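Local coordinates for reticulocyte binding protein (Streptococcus agalactiae COH1, PDB 3FAW) that probably hydrolyses the alpha-1,6-glucosidic branch linkages of pullulan and glycogen-like glucans as a cell-wall-attached pullulanase, at residues A[201-206]-A[216-221]. Residues are numbered along the deposited sequence; the frame is centred on the assembly and turned at random.
Sequences YYYLYE and ILDPYA. With CA (calcium ion), chain B.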
ATOM      1  N   TYR A 201       1.221 -10.171 -29.106  1.00  9.68           N
ATOM      2  CA  TYR A 201       0.410 -11.393 -28.985  1.00 10.39           C
ATOM      3  C   TYR A 201       0.207 -11.759 -27.515  1.00 11.14           C
ATOM      4  O   TYR A 201       1.005 -11.377 -26.650  1.00 10.35           O
ATOM      5  CB  TYR A 201       1.042 -12.566 -29.746  1.00 10.63           C
ATOM      6  CG  TYR A 201       0.770 -12.563 -31.240  1.00 13.21           C
ATOM      7  CD1 TYR A 201       1.529 -11.779 -32.109  1.00 11.60           C
ATOM      8  CD2 TYR A 201      -0.248 -13.346 -31.785  1.00 12.18           C
ATOM      9  CE1 TYR A 201       1.279 -11.776 -33.484  1.00 10.31           C
ATOM     10  CE2 TYR A 201      -0.502 -13.351 -33.152  1.00 11.73           C
ATOM     11  CZ  TYR A 201       0.264 -12.565 -33.995  1.00 11.12           C
ATOM     12  OH  TYR A 201       0.016 -12.574 -35.352  1.00 10.47           O
ATOM     13  N   TYR A 202      -0.863 -12.502 -27.243  1.00  9.95           N
ATOM     14  CA  TYR A 202      -1.234 -12.847 -25.873  1.00 10.83           C
ATOM     15  C   TYR A 202      -1.131 -14.354 -25.633  1.00 11.40           C
ATOM     16  O   TYR A 202      -1.189 -15.138 -26.576  1.00 11.88           O
ATOM     17  CB  TYR A 202      -2.649 -12.362 -25.570  1.00 10.82           C
ATOM     18  CG  TYR A 202      -2.885 -10.906 -25.893  1.00  8.77           C
ATOM     19  CD1 TYR A 202      -3.715 -10.528 -26.950  1.00 11.82           C
ATOM     20  CD2 TYR A 202      -2.276  -9.903 -25.149  1.00  8.66           C
ATOM     21  CE1 TYR A 202      -3.940  -9.183 -27.241  1.00 13.04           C
ATOM     22  CE2 TYR A 202      -2.486  -8.559 -25.442  1.00 10.93           C
ATOM     23  CZ  TYR A 202      -3.317  -8.205 -26.483  1.00 10.82           C
ATOM     24  OH  TYR A 202      -3.533  -6.873 -26.758  1.00 11.83           O
ATOM     25  N   TYR A 203      -0.964 -14.750 -24.371  1.00 11.47           N
ATOM     26  CA  TYR A 203      -0.798 -16.161 -24.031  1.00 11.30           C
ATOM     27  C   TYR A 203      -1.361 -16.550 -22.660  1.00 11.50           C
ATOM     28  O   TYR A 203      -1.375 -15.752 -21.718  1.00 11.43           O
ATOM     29  CB  TYR A 203       0.682 -16.578 -24.135  1.00 10.98           C
ATOM     30  CG  TYR A 203       1.606 -15.937 -23.120  1.00 11.73           C
ATOM     31  CD1 TYR A 203       2.019 -16.634 -21.982  1.00 12.06           C
ATOM     32  CD2 TYR A 203       2.070 -14.635 -23.294  1.00 11.15           C
ATOM     33  CE1 TYR A 203       2.867 -16.050 -21.048  1.00 11.65           C
ATOM     34  CE2 TYR A 203       2.917 -14.044 -22.365  1.00 11.95           C
ATOM     35  CZ  TYR A 203       3.312 -14.756 -21.246  1.00 10.30           C
ATOM     36  OH  TYR A 203       4.150 -14.164 -20.329  1.00 12.53           O
ATOM     37  N   LEU A 204      -1.844 -17.790 -22.583  1.00 10.61           N
ATOM     38  CA  LEU A 204      -2.168 -18.443 -21.321  1.00  9.82           C
ATOM     39  C   LEU A 204      -1.409 -19.767 -21.270  1.00  9.98           C
ATOM     40  O   LEU A 204      -0.927 -20.246 -22.298  1.00  7.42           O
ATOM     41  CB  LEU A 204      -3.673 -18.696 -21.201  1.00  9.24           C
ATOM     42  CG  LEU A 204      -4.587 -17.481 -21.000  1.00  7.94           C
ATOM     43  CD1 LEU A 204      -6.051 -17.895 -21.084  1.00  8.40           C
ATOM     44  CD2 LEU A 204      -4.308 -16.779 -19.676  1.00  6.23           C
ATOM     45  N   TYR A 205      -1.292 -20.343 -20.075  1.00 11.09           N
ATOM     46  CA  TYR A 205      -0.726 -21.684 -19.910  1.00 11.70           C
ATOM     47  C   TYR A 205      -1.812 -22.650 -19.454  1.00 12.51           C
ATOM     48  O   TYR A 205      -2.525 -22.368 -18.494  1.00 13.12           O
ATOM     49  CB  TYR A 205       0.400 -21.681 -18.874  1.00 11.50           C
ATOM     50  CG  TYR A 205       1.683 -21.044 -19.346  1.00 11.62           C
ATOM     51  CD1 TYR A 205       2.416 -21.603 -20.390  1.00 10.11           C
ATOM     52  CD2 TYR A 205       2.177 -19.887 -18.739  1.00 11.47           C
ATOM     53  CE1 TYR A 205       3.602 -21.022 -20.825  1.00  9.76           C
ATOM     54  CE2 TYR A 205       3.364 -19.305 -19.165  1.00 10.20           C
ATOM     55  CZ  TYR A 205       4.071 -19.880 -20.206  1.00 10.95           C
ATOM     56  OH  TYR A 205       5.241 -19.303 -20.641  1.00 13.35           O
ATOM     57  N   GLU A 206      -1.929 -23.783 -20.141  1.00 13.56           N
ATOM     58  CA  GLU A 206      -2.824 -24.855 -19.710  1.00 14.72           C
ATOM     59  C   GLU A 206      -2.031 -25.937 -18.984  1.00 14.81           C
ATOM     60  O   GLU A 206      -1.173 -26.598 -19.578  1.00 15.11           O
ATOM     61  CB  GLU A 206      -3.588 -25.459 -20.891  1.00 14.97           C
ATOM     62  CG  GLU A 206      -4.725 -26.382 -20.457  1.00 15.21           C
ATOM     63  CD  GLU A 206      -5.565 -26.871 -21.623  1.00 17.59           C
ATOM     64  OE1 GLU A 206      -5.000 -27.508 -22.536  1.00 19.76           O
ATOM     65  OE2 GLU A 206      -6.788 -26.620 -21.622  1.00 19.77           O
ATOM     66  N   ILE A 216      -4.040 -20.789 -16.831  1.00 12.24           N
ATOM     67  CA  ILE A 216      -3.494 -19.865 -15.823  1.00 11.88           C
ATOM     68  C   ILE A 216      -2.795 -18.636 -16.419  1.00 12.12           C
ATOM     69  O   ILE A 216      -2.443 -18.607 -17.601  1.00 12.36           O
ATOM     70  CB  ILE A 216      -2.542 -20.599 -14.810  1.00 10.34           C
ATOM     71  CG1 ILE A 216      -1.231 -21.050 -15.463  1.00  9.95           C
ATOM     72  CG2 ILE A 216      -3.254 -21.804 -14.186  1.00  9.17           C
ATOM     73  CD1 ILE A 216      -0.147 -19.998 -15.502  1.00  8.75           C
ATOM     74  N   LEU A 217      -2.605 -17.625 -15.573  1.00 12.42           N
ATOM     75  CA  LEU A 217      -1.957 -16.370 -15.960  1.00 12.00           C
ATOM     76  C   LEU A 217      -0.516 -16.384 -15.479  1.00 12.71           C
ATOM     77  O   LEU A 217      -0.263 -16.562 -14.290  1.00 12.41           O
ATOM     78  CB  LEU A 217      -2.699 -15.170 -15.352  1.00 12.57           C
ATOM     79  CG  LEU A 217      -2.007 -13.801 -15.415  1.00 11.50           C
ATOM     80  CD1 LEU A 217      -1.617 -13.454 -16.847  1.00 14.17           C
ATOM     81  CD2 LEU A 217      -2.895 -12.699 -14.819  1.00 10.58           C
ATOM     82  N   ASP A 218       0.421 -16.205 -16.409  1.00 13.49           N
ATOM     83  CA  ASP A 218       1.843 -16.104 -16.081  1.00 13.23           C
ATOM     84  C   ASP A 218       2.046 -15.047 -14.985  1.00 12.58           C
ATOM     85  O   ASP A 218       1.788 -13.863 -15.213  1.00 11.11           O
ATOM     86  CB  ASP A 218       2.635 -15.734 -17.342  1.00 12.23           C
ATOM     87  CG  ASP A 218       4.139 -15.807 -17.148  1.00 12.92           C
ATOM     88  OD1 ASP A 218       4.609 -16.068 -16.017  1.00 12.74           O
ATOM     89  OD2 ASP A 218       4.866 -15.597 -18.143  1.00 12.86           O
ATOM     90  N   PRO A 219       2.488 -15.470 -13.782  1.00 12.75           N
ATOM     91  CA  PRO A 219       2.695 -14.482 -12.718  1.00 12.45           C
ATOM     92  C   PRO A 219       3.787 -13.447 -13.013  1.00 12.78           C
ATOM     93  O   PRO A 219       3.751 -12.365 -12.446  1.00 12.66           O
ATOM     94  CB  PRO A 219       3.050 -15.333 -11.485  1.00 12.18           C
ATOM     95  CG  PRO A 219       3.396 -16.663 -11.987  1.00 14.71           C
ATOM     96  CD  PRO A 219       2.782 -16.844 -13.338  1.00 12.53           C
ATOM     97  N   TYR A 220       4.728 -13.784 -13.897  1.00 13.23           N
ATOM     98  CA  TYR A 220       5.810 -12.882 -14.301  1.00 12.78           C
ATOM     99  C   TYR A 220       5.507 -12.121 -15.596  1.00 13.34           C
ATOM    100  O   TYR A 220       6.413 -11.562 -16.210  1.00 13.52           O
ATOM    101  CB  TYR A 220       7.122 -13.669 -14.444  1.00 12.25           C
ATOM    102  CG  TYR A 220       7.799 -13.918 -13.123  1.00  8.92           C
ATOM    103  CD1 TYR A 220       7.257 -14.817 -12.210  1.00 12.17           C
ATOM    104  CD2 TYR A 220       8.965 -13.244 -12.772  1.00  7.57           C
ATOM    105  CE1 TYR A 220       7.857 -15.046 -10.990  1.00  8.32           C
ATOM    106  CE2 TYR A 220       9.578 -13.467 -11.546  1.00  8.82           C
ATOM    107  CZ  TYR A 220       9.015 -14.373 -10.661  1.00  8.17           C
ATOM    108  OH  TYR A 220       9.594 -14.621  -9.445  1.00  9.24           O
ATOM    109  N   ALA A 221       4.238 -12.095 -15.996  1.00 14.08           N
ATOM    110  CA  ALA A 221       3.789 -11.335 -17.165  1.00 15.59           C
ATOM    111  C   ALA A 221       4.075  -9.835 -17.016  1.00 16.53           C
ATOM    112  O   ALA A 221       3.730  -9.230 -15.997  1.00 16.77           O
ATOM    113  CB  ALA A 221       2.288 -11.566 -17.399  1.00 14.48           C
TER
HETATM  114 CA    CA B   1      -4.006  -5.774 -29.053  1.00 13.22          CA
HETATM  115  O   HOH W   1      -0.390 -16.585 -19.094  1.00  9.05           O
HETATM  116  O   HOH W   2       6.368 -17.534 -19.166  1.00 10.29           O
HETATM  117  O   HOH W   3      -5.551  -4.698 -30.615  1.00 11.35           O
HETATM  118  O   HOH W   4      -6.136  -6.660 -28.418  1.00 13.08           O
HETATM  119  O   HOH W   5      -2.531  -4.510 -30.579  1.00 18.52           O
HETATM  120  O   HOH W   6      -1.620  -6.570 -28.946  1.00  8.17           O
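Y205 and I216 form an antiparallel hydrogen-bonded pair where strand 202-209 meets the end of strand 212-216, in the beta-sandwich of a carbohydrate-binding module 48 domain. The I216 N to Y205 O bond is short, 2.7 Å, and its return partner, Y205 N to I216 O, is longer but nearly straight at 174°. Beyond this pair the chains part, and water 1 spans the gap, donating to Y203 O and I216 O and accepting from D218 N.

Y205 suits its place by being greasy at its base and polar at its tip. Its CB touches I216 CD1 at 3.8 Å, the isoleucine offering its longer branch, CD2 continues along the same methyl, CE2 passes D218 CB at 4.1 Å, and OH gives its proton to water 2, which in turn donates to D218 OD2. D218 OD2 also accepts from Y203 OH at 2.7 Å, on its anti side, with ring and carboxylate planes 64° apart. Y203 itself stacks on F243. Y202, one residue earlier, reaches a calcium ion through OH, together with the carbonyl oxygens of K165 and K363.

Aspartate suits position 218 because its second oxygen serves the type I turn 218-221, where the ring-fixed phi of P219 (-64°) fits the second position. In an Asx turn, Y220 N reaches D218 OD1 at 3.1 Å from above the carboxylate plane.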